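Local coordinates for carbohydrate binding protein (Flavobacterium johnsoniae, PDB 3HZB), which probably binds carbohydrate as a whole protein and, through the betagamma-crystallin domain described here, binds calcium ions, at residues B[4-9]-B[40-45]; B[48-53]-B[61-66]; B[8-13]-B[67-72]. All blocks are in the same frame, centred on the assembly; numbering follows the deposited sequence.

How the interactions relate
From the N terminus, strand 3-6 and the loop that follows it take part in two contacts. Interaction 1 closes the first long loop by pairing residues 4-9 with 40-45, side by side within one sheet. Interaction 2 opens after interaction 1 has closed: residues 48-53 fold back on 61-66 as a hairpin at the edge of the other sheet. Interaction 3 starts from the same stretch as interaction 1, sharing Asp8 and Cys9, and reaches 67-72, so interaction 2 is nested inside its loop. Ile43 packs against the hairpin, while Leu41 O probably accepts a hydrogen bond from Asn68 N. Interactions 1 and 3 also meet at a calcium ion on the dimer interface.

Interaction 1: residues B[4-9]-B[40-45]; sequences TVYKDC and SLRITQ. With CA (calcium ion), chain L; CA (calcium ion), chain K.
Thr4 and Arg42 exchange two backbone hydrogen bonds, the shorter from Arg42 N to Thr4 O at 2.9 Å. Tyr6 and Ser40 form the next hydrogen-bonded pair of these antiparallel strands, with Tyr6 N to Ser40 O nearly straight at 174° and the return bond weak.

Side-chain polar contacts add to the ladder. Ser40 OG lies between its own backbone N and carbonyl carbon (chi1 64°), from where it donates to Asp8 O at 2.7 Å, in the plane of that carbonyl. Arg42, extended from CG to NE, passes the Tyr6 phenol so that NE makes a weak 3.0 Å bond to Tyr6 OH. Ring and guanidinium are turned 71° apart, with Tyr6 OH at the guanidinium edge. Arg42 NH1 bonds to Asn65 O of the second subunit.

Apolar contact lies on the other face, where Val5 CG1 and Leu41 CD2 meet at 3.8 Å, side by side and pointing the same way. Leu41 also reaches Leu51 of the opposing sheet.

Each of two calcium ions takes a main-chain carbonyl from this contact. Lys7 O binds one at 2.4 Å, joined by Asp37, Ser39 and Asp77; Ile43 O and Asp67 OD1 of both subunits, with water 2, bind the other. Strand 3-6 between 15-18 and 40-43, with Ser40 ending the N/D-N/D-X-X-S/T-S signature, is the arrangement of a calcium-binding betagamma-crystallin Greek key.

Interaction 2: residues B[48-53]-B[61-66]; sequences QAILYQ and STVINS. With CA (calcium ion), chain M.
Ala49 with Ile64 and Leu51 with Thr62 are the hydrogen-bonded pairs of an antiparallel hairpin. Ile64 N donates to Ala49 O at 2.9 Å, and Leu51 N to Thr62 O at 2.8 Å, both nearly along the C=O axis of the acceptor. The bond from Thr62 N back to Leu51 O is more bent, at 143°, and Ser61 CA adds a C-H...O contact to the same oxygen.

Apolar contacts occupy both faces. On the face carrying Ala49, Leu51, Thr62 and Ile64, Leu51 has CG anti to its carbonyl carbon (chi1 -49°) and runs alongside Thr62 while slanting across Ile64; its CD1 rests against Ile64 CG1 at 3.6 Å and also touches Thr62 CG2. Leu51 also touches Trp75, Ile82 and Leu41. On the other face Ile50 and Val63 lie side by side, and Ile50 CD1 presses on Val63 CG2 at 3.4 Å, tighter than usual van der Waals contact.

Polar groups gather toward the hairpin's loop end. Ser61 OG comes within 3.0 Å of Tyr52 CD1, obliquely to the ring, whose hydroxyl bonds to Arg83. Gln53 O binds a calcium ion at 2.5 Å, shared with Asp36, Lys78 and Ser80, while water 5 both binds the metal and donates to Gln53 OE1 at 2.6 Å.

The chemistry is divided: main-chain bonds set the pairing, buried Ala49, Leu51 and Ile64 face the domain interior, Ile50 and Val63 pack on the more open face, and Gln53 gives calcium one ligand.

Interaction 3: residues B[8-13]-B[67-72]; sequences DCNYTG and DNSCLN. With CA (calcium ion), chain K.
Cys9 and Cys70 are joined by a disulfide, SG to SG 2.0 Å, which staples the loop between the first two strands of the Greek key to the loop preceding strand 81-86. Its chi3 of 80° is close to the usual right-angle twist. Beside it the two backbones are linked directly: Asn10 N donates to Ser69 O over 2.6 Å, almost straight and in the plane of the carbonyl. The Tyr11 ring meets the 67-69 backbone obliquely, with CZ 3.5 Å from Ser69 CA and CE2 approaching Asn68 O. Its hydroxyl reaches Asp67 CB at 3.2 Å, the phenol crossing the Asp67 side chain at about a right angle.

Each loop is shaped from within. Asn10 and Tyr11 both have positive phi, so the chain bends tightly here; Tyr11 CG is anti to its carbonyl carbon (chi1 -39°), while Thr12 OG1 donates to Cys9 O at 2.9 Å. In the other loop an Asx turn, with Asn68 OD1 accepting from Cys70 N at 3.0 Å, curls the chain just before the disulfide.

Farther out, Arg42 makes a cation-pi contact with Tyr11, and Tyr11 packs on Ser66 of the second subunit. Asp67 carries the contact to the dimer interface and the ion shared with the second subunit; Asp67 OD1 itself lies 2.9 Å from the calcium ion.

Interaction 1: residues B[4-9]-B[40-45]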
loop_
_atom_site.group_PDB
_atom_site.type_symbol
_atom_site.label_atom_id
_atom_site.label_comp_id
_atom_site.label_asym_id
_atom_site.label_seq_id
_atom_site.Cartn_x
_atom_site.Cartn_y
_atom_site.Cartn_z
ATOM N N THR B 4 -0.590 8.600 3.932
ATOM C CA THR B 4 -1.873 9.198 4.260
ATOM C C THR B 4 -2.487 8.380 5.391
ATOM O O THR B 4 -2.535 7.155 5.325
ATOM C CB THR B 4 -2.827 9.202 3.046
ATOM O OG1 THR B 4 -2.228 9.944 1.975
ATOM C CG2 THR B 4 -4.149 9.859 3.413
ATOM N N VAL B 5 -2.921 9.062 6.443
ATOM C CA VAL B 5 -3.533 8.387 7.578
ATOM C C VAL B 5 -5.023 8.701 7.570
ATOM O O VAL B 5 -5.420 9.856 7.409
ATOM C CB VAL B 5 -2.888 8.838 8.903
ATOM C CG1 VAL B 5 -1.430 8.428 8.908
ATOM C CG2 VAL B 5 -3.010 10.356 9.073
ATOM N N TYR B 6 -5.842 7.668 7.736
ATOM C CA TYR B 6 -7.285 7.848 7.704
ATOM C C TYR B 6 -7.969 7.616 9.033
ATOM O O TYR B 6 -7.539 6.786 9.841
ATOM C CB TYR B 6 -7.920 6.919 6.666
ATOM C CG TYR B 6 -7.410 7.111 5.259
ATOM C CD1 TYR B 6 -6.192 6.564 4.862
ATOM C CD2 TYR B 6 -8.150 7.829 4.319
ATOM C CE1 TYR B 6 -5.719 6.721 3.569
ATOM C CE2 TYR B 6 -7.683 7.994 3.013
ATOM C CZ TYR B 6 -6.466 7.436 2.650
ATOM O OH TYR B 6 -5.984 7.589 1.373
ATOM N N LYS B 7 -9.058 8.348 9.233
ATOM C CA LYS B 7 -9.841 8.243 10.450
ATOM C C LYS B 7 -10.521 6.881 10.532
ATOM O O LYS B 7 -10.565 6.288 11.590
ATOM C CB LYS B 7 -10.900 9.349 10.494
ATOM C CG LYS B 7 -11.708 9.395 11.791
ATOM C CD LYS B 7 -12.792 10.470 11.715
ATOM C CE LYS B 7 -13.528 10.618 13.038
ATOM N NZ LYS B 7 -12.667 11.259 14.075
ATOM N N ASP B 8 -11.044 6.385 9.416
ATOM C CA ASP B 8 -11.726 5.091 9.410
ATOM C C ASP B 8 -10.969 3.995 8.680
ATOM O O ASP B 8 -10.015 4.256 7.953
ATOM C CB ASP B 8 -13.110 5.218 8.763
ATOM C CG ASP B 8 -14.020 6.165 9.509
ATOM O OD1 ASP B 8 -13.813 6.358 10.724
ATOM O OD2 ASP B 8 -14.954 6.703 8.883
ATOM N N CYS B 9 -11.418 2.760 8.872
ATOM C CA CYS B 9 -10.809 1.620 8.203
ATOM C C CYS B 9 -11.144 1.690 6.718
ATOM O O CYS B 9 -12.031 2.438 6.314
ATOM C CB CYS B 9 -11.318 0.316 8.834
ATOM S SG CYS B 9 -10.423 -0.028 10.383
ATOM N N SER B 40 -6.556 3.528 9.489
ATOM C CA SER B 40 -5.943 2.916 8.314
ATOM C C SER B 40 -4.916 3.873 7.730
ATOM O O SER B 40 -4.931 5.072 8.030
ATOM C CB SER B 40 -7.002 2.525 7.264
ATOM O OG SER B 40 -7.698 3.638 6.735
ATOM N N LEU B 41 -4.006 3.337 6.923
ATOM C CA LEU B 41 -2.961 4.153 6.321
ATOM C C LEU B 41 -2.532 3.660 4.956
ATOM O O LEU B 41 -2.445 2.460 4.718
ATOM C CB LEU B 41 -1.695 4.165 7.184
ATOM C CG LEU B 41 -1.661 4.471 8.675
ATOM C CD1 LEU B 41 -2.152 3.273 9.475
ATOM C CD2 LEU B 41 -0.218 4.784 9.055
ATOM N N ARG B 42 -2.256 4.599 4.062
ATOM C CA ARG B 42 -1.749 4.253 2.746
ATOM C C ARG B 42 -0.284 4.649 2.834
ATOM O O ARG B 42 0.046 5.724 3.338
ATOM C CB ARG B 42 -2.423 5.067 1.642
ATOM C CG ARG B 42 -3.793 4.567 1.215
ATOM C CD ARG B 42 -4.337 5.448 0.103
ATOM N NE ARG B 42 -5.716 5.125 -0.251
ATOM C CZ ARG B 42 -6.076 4.135 -1.061
ATOM N NH1 ARG B 42 -5.158 3.352 -1.617
ATOM N NH2 ARG B 42 -7.363 3.926 -1.315
ATOM N N ILE B 43 0.602 3.780 2.375
ATOM C CA ILE B 43 2.012 4.115 2.419
ATOM C C ILE B 43 2.692 3.862 1.085
ATOM O O ILE B 43 2.706 2.741 0.566
ATOM C CB ILE B 43 2.718 3.377 3.585
ATOM C CG1 ILE B 43 4.142 3.004 3.193
ATOM C CG2 ILE B 43 1.883 2.207 4.048
ATOM C CD1 ILE B 43 4.901 2.389 4.313
ATOM N N THR B 44 3.227 4.937 0.517
ATOM C CA THR B 44 3.899 4.872 -0.768
ATOM C C THR B 44 5.195 4.082 -0.678
ATOM O O THR B 44 5.990 4.252 0.251
ATOM C CB THR B 44 4.192 6.289 -1.307
ATOM O OG1 THR B 44 2.951 6.974 -1.528
ATOM C CG2 THR B 44 4.968 6.218 -2.621
ATOM N N GLN B 45 5.389 3.203 -1.651
ATOM C CA GLN B 45 6.583 2.379 -1.716
ATOM C C GLN B 45 7.817 3.256 -1.542
ATOM O O GLN B 45 7.903 4.345 -2.119
ATOM C CB GLN B 45 6.642 1.680 -3.070
ATOM C CG GLN B 45 7.669 0.576 -3.166
ATOM C CD GLN B 45 7.770 0.043 -4.578
ATOM O OE1 GLN B 45 6.760 -0.089 -5.273
ATOM N NE2 GLN B 45 8.986 -0.271 -5.009
HETATM CA CA CA L . -10.780 5.535 13.896
HETATM CA CA CA K . 0.759 1.884 -1.335
HETATM O O HOH W 1 -13.186 4.773 12.752
HETATM O O HOH W 2 0.347 4.726 -1.486
HETATM O O HOH W 3 -12.276 3.639 14.948
HETATM O O HOH W 4 -12.299 7.247 15.125
#

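Interaction 2: residues B[48-53]-B[61-66]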
loop_
_atom_site.group_PDB
_atom_site.type_symbol
_atom_site.label_atom_id
_atom_site.label_comp_id
_atom_site.label_asym_id
_atom_site.label_seq_id
_atom_site.Cartn_x
_atom_site.Cartn_y
_atom_site.Cartn_z
ATOM N N GLN B 48 7.956 4.637 4.949
ATOM C CA GLN B 48 7.289 3.887 5.999
ATOM C C GLN B 48 6.955 4.763 7.190
ATOM O O GLN B 48 7.577 5.803 7.408
ATOM C CB GLN B 48 8.156 2.708 6.438
ATOM C CG GLN B 48 9.589 3.073 6.756
ATOM C CD GLN B 48 10.452 1.846 6.988
ATOM O OE1 GLN B 48 11.680 1.938 7.059
ATOM N NE2 GLN B 48 9.813 0.691 7.113
ATOM N N ALA B 49 5.952 4.339 7.950
ATOM C CA ALA B 49 5.527 5.081 9.123
ATOM C C ALA B 49 5.790 4.286 10.392
ATOM O O ALA B 49 5.472 3.102 10.473
ATOM C CB ALA B 49 4.042 5.418 9.025
ATOM N N ILE B 50 6.407 4.940 11.368
ATOM C CA ILE B 50 6.664 4.313 12.655
ATOM C C ILE B 50 5.594 4.897 13.569
ATOM O O ILE B 50 5.558 6.111 13.787
ATOM C CB ILE B 50 8.035 4.699 13.235
ATOM C CG1 ILE B 50 9.153 4.380 12.236
ATOM C CG2 ILE B 50 8.239 3.975 14.554
ATOM C CD1 ILE B 50 9.233 2.916 11.844
ATOM N N LEU B 51 4.719 4.044 14.090
ATOM C CA LEU B 51 3.649 4.512 14.964
ATOM C C LEU B 51 4.068 4.413 16.421
ATOM O O LEU B 51 4.806 3.506 16.801
ATOM C CB LEU B 51 2.385 3.673 14.756
ATOM C CG LEU B 51 1.907 3.449 13.317
ATOM C CD1 LEU B 51 0.622 2.632 13.345
ATOM C CD2 LEU B 51 1.676 4.782 12.620
ATOM N N TYR B 52 3.590 5.352 17.230
ATOM C CA TYR B 52 3.890 5.366 18.657
ATOM C C TYR B 52 2.588 5.442 19.453
ATOM O O TYR B 52 1.660 6.165 19.082
ATOM C CB TYR B 52 4.772 6.570 19.003
ATOM C CG TYR B 52 6.139 6.537 18.355
ATOM C CD1 TYR B 52 7.235 5.973 19.011
ATOM C CD2 TYR B 52 6.333 7.050 17.074
ATOM C CE1 TYR B 52 8.494 5.923 18.401
ATOM C CE2 TYR B 52 7.584 7.003 16.454
ATOM C CZ TYR B 52 8.659 6.437 17.125
ATOM O OH TYR B 52 9.891 6.385 16.513
ATOM N N GLN B 53 2.524 4.696 20.549
ATOM C CA GLN B 53 1.338 4.699 21.386
ATOM C C GLN B 53 1.154 6.050 22.073
ATOM O O GLN B 53 0.048 6.545 22.179
ATOM C CB GLN B 53 1.433 3.607 22.459
ATOM C CG GLN B 53 1.263 2.177 21.963
ATOM C CD GLN B 53 -0.177 1.836 21.615
ATOM O OE1 GLN B 53 -1.113 2.250 22.305
ATOM N NE2 GLN B 53 -0.360 1.058 20.557
ATOM N N SER B 61 5.906 0.902 19.844
ATOM C CA SER B 61 5.969 1.316 18.446
ATOM C C SER B 61 5.736 0.135 17.519
ATOM O O SER B 61 5.795 -1.022 17.936
ATOM C CB SER B 61 7.341 1.926 18.116
ATOM O OG SER B 61 7.663 3.006 18.971
ATOM N N THR B 62 5.459 0.441 16.259
ATOM C CA THR B 62 5.258 -0.582 15.245
ATOM C C THR B 62 5.523 0.089 13.908
ATOM O O THR B 62 5.418 1.312 13.789
ATOM C CB THR B 62 3.822 -1.162 15.264
ATOM O OG1 THR B 62 3.775 -2.334 14.437
ATOM C CG2 THR B 62 2.816 -0.144 14.743
ATOM N N VAL B 63 5.886 -0.704 12.909
ATOM C CA VAL B 63 6.173 -0.160 11.591
ATOM C C VAL B 63 5.091 -0.532 10.591
ATOM O O VAL B 63 4.663 -1.681 10.526
ATOM C CB VAL B 63 7.522 -0.687 11.044
ATOM C CG1 VAL B 63 7.817 -0.058 9.688
ATOM C CG2 VAL B 63 8.635 -0.392 12.023
ATOM N N ILE B 64 4.642 0.452 9.823
ATOM C CA ILE B 64 3.647 0.210 8.793
ATOM C C ILE B 64 4.408 0.506 7.506
ATOM O O ILE B 64 4.651 1.668 7.176
ATOM C CB ILE B 64 2.440 1.170 8.912
ATOM C CG1 ILE B 64 1.886 1.150 10.343
ATOM C CG2 ILE B 64 1.359 0.764 7.913
ATOM C CD1 ILE B 64 1.412 -0.215 10.820
ATOM N N ASN B 65 4.807 -0.544 6.792
ATOM C CA ASN B 65 5.570 -0.368 5.560
ATOM C C ASN B 65 4.814 -0.736 4.285
ATOM O O ASN B 65 5.415 -0.875 3.220
ATOM C CB ASN B 65 6.878 -1.155 5.634
ATOM C CG ASN B 65 6.681 -2.551 6.170
ATOM O OD1 ASN B 65 5.742 -3.243 5.785
ATOM N ND2 ASN B 65 7.573 -2.978 7.057
ATOM N N SER B 66 3.499 -0.884 4.407
ATOM C CA SER B 66 2.626 -1.203 3.279
ATOM C C SER B 66 1.219 -0.827 3.733
ATOM O O SER B 66 0.947 -0.796 4.934
ATOM C CB SER B 66 2.703 -2.695 2.929
ATOM O OG SER B 66 2.268 -3.506 4.006
HETATM CA CA CA M . -2.406 6.854 22.466
HETATM O O HOH W 5 -2.331 4.354 23.354
HETATM O O HOH W 6 -4.059 6.901 24.742
HETATM O O HOH W 7 -1.340 7.112 24.960
#

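Interaction 3: residues B[8-13]-B[67-72]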
loop_
_atom_site.group_PDB
_atom_site.type_symbol
_atom_site.label_atom_id
_atom_site.label_comp_id
_atom_site.label_asym_id
_atom_site.label_seq_id
_atom_site.Cartn_x
_atom_site.Cartn_y
_atom_site.Cartn_z
ATOM N N ASP B 8 -11.044 6.385 9.416
ATOM C CA ASP B 8 -11.726 5.091 9.410
ATOM C C ASP B 8 -10.969 3.995 8.680
ATOM O O ASP B 8 -10.015 4.256 7.953
ATOM C CB ASP B 8 -13.110 5.218 8.763
ATOM C CG ASP B 8 -14.020 6.165 9.509
ATOM O OD1 ASP B 8 -13.813 6.358 10.724
ATOM O OD2 ASP B 8 -14.954 6.703 8.883
ATOM N N CYS B 9 -11.418 2.760 8.872
ATOM C CA CYS B 9 -10.809 1.620 8.203
ATOM C C CYS B 9 -11.144 1.690 6.718
ATOM O O CYS B 9 -12.031 2.438 6.314
ATOM C CB CYS B 9 -11.318 0.316 8.834
ATOM S SG CYS B 9 -10.423 -0.028 10.383
ATOM N N ASN B 10 -10.411 0.934 5.905
ATOM C CA ASN B 10 -10.635 0.915 4.462
ATOM C C ASN B 10 -10.353 2.249 3.775
ATOM O O ASN B 10 -11.010 2.607 2.793
ATOM C CB ASN B 10 -12.067 0.469 4.165
ATOM C CG ASN B 10 -12.314 -0.969 4.561
ATOM O OD1 ASN B 10 -13.445 -1.358 4.855
ATOM N ND2 ASN B 10 -11.255 -1.773 4.560
ATOM N N TYR B 11 -9.381 2.986 4.305
ATOM C CA TYR B 11 -8.968 4.263 3.726
ATOM C C TYR B 11 -10.110 5.246 3.476
ATOM O O TYR B 11 -10.255 5.781 2.374
ATOM C CB TYR B 11 -8.207 3.999 2.420
ATOM C CG TYR B 11 -7.299 2.790 2.506
ATOM C CD1 TYR B 11 -7.581 1.625 1.787
ATOM C CD2 TYR B 11 -6.192 2.787 3.354
ATOM C CE1 TYR B 11 -6.784 0.480 1.918
ATOM C CE2 TYR B 11 -5.392 1.655 3.493
ATOM C CZ TYR B 11 -5.694 0.503 2.777
ATOM O OH TYR B 11 -4.925 -0.628 2.951
ATOM N N THR B 12 -10.912 5.482 4.508
ATOM C CA THR B 12 -12.041 6.402 4.422
ATOM C C THR B 12 -12.044 7.297 5.660
ATOM O O THR B 12 -11.299 7.053 6.610
ATOM C CB THR B 12 -13.388 5.642 4.352
ATOM O OG1 THR B 12 -13.547 4.836 5.525
ATOM C CG2 THR B 12 -13.435 4.747 3.119
ATOM N N GLY B 13 -12.886 8.325 5.648
ATOM C CA GLY B 13 -12.954 9.237 6.778
ATOM C C GLY B 13 -11.902 10.322 6.648
ATOM O O GLY B 13 -11.076 10.277 5.739
ATOM N N ASP B 67 0.336 -0.519 2.786
ATOM C CA ASP B 67 -1.031 -0.127 3.123
ATOM C C ASP B 67 -1.651 -1.053 4.164
ATOM O O ASP B 67 -1.559 -2.278 4.052
ATOM C CB ASP B 67 -1.928 -0.135 1.876
ATOM C CG ASP B 67 -1.478 0.848 0.821
ATOM O OD1 ASP B 67 -0.716 1.777 1.154
ATOM O OD2 ASP B 67 -1.903 0.701 -0.348
ATOM N N ASN B 68 -2.279 -0.459 5.176
ATOM C CA ASN B 68 -2.945 -1.220 6.228
ATOM C C ASN B 68 -4.376 -0.693 6.258
ATOM O O ASN B 68 -4.619 0.445 6.653
ATOM C CB ASN B 68 -2.272 -0.982 7.580
ATOM C CG ASN B 68 -2.774 -1.927 8.654
ATOM O OD1 ASN B 68 -3.977 -2.036 8.888
ATOM N ND2 ASN B 68 -1.851 -2.614 9.314
ATOM N N SER B 69 -5.315 -1.529 5.832
ATOM C CA SER B 69 -6.716 -1.133 5.757
ATOM C C SER B 69 -7.470 -1.051 7.080
ATOM O O SER B 69 -8.574 -0.515 7.123
ATOM C CB SER B 69 -7.466 -2.083 4.820
ATOM O OG SER B 69 -7.435 -3.403 5.333
ATOM N N CYS B 70 -6.894 -1.573 8.155
ATOM C CA CYS B 70 -7.579 -1.531 9.444
ATOM C C CYS B 70 -6.634 -1.988 10.543
ATOM O O CYS B 70 -6.368 -3.183 10.685
ATOM C CB CYS B 70 -8.803 -2.447 9.392
ATOM S SG CYS B 70 -10.222 -2.045 10.474
ATOM N N LEU B 71 -6.114 -1.033 11.306
ATOM C CA LEU B 71 -5.196 -1.350 12.390
ATOM C C LEU B 71 -5.838 -2.341 13.350
ATOM O O LEU B 71 -7.059 -2.351 13.519
ATOM C CB LEU B 71 -4.809 -0.075 13.137
ATOM C CG LEU B 71 -4.072 0.948 12.263
ATOM C CD1 LEU B 71 -3.884 2.242 13.037
ATOM C CD2 LEU B 71 -2.732 0.377 11.820
ATOM N N ASN B 72 -5.017 -3.172 13.981
ATOM C CA ASN B 72 -5.534 -4.168 14.910
ATOM C C ASN B 72 -5.951 -3.553 16.243
ATOM O O ASN B 72 -5.842 -2.342 16.443
ATOM C CB ASN B 72 -4.501 -5.283 15.118
ATOM C CG ASN B 72 -3.208 -4.788 15.730
ATOM O OD1 ASN B 72 -2.191 -5.482 15.693
ATOM N ND2 ASN B 72 -3.238 -3.595 16.311
HETATM CA CA CA K . 0.759 1.884 -1.335
HETATM O O HOH W 2 0.347 4.726 -1.486
#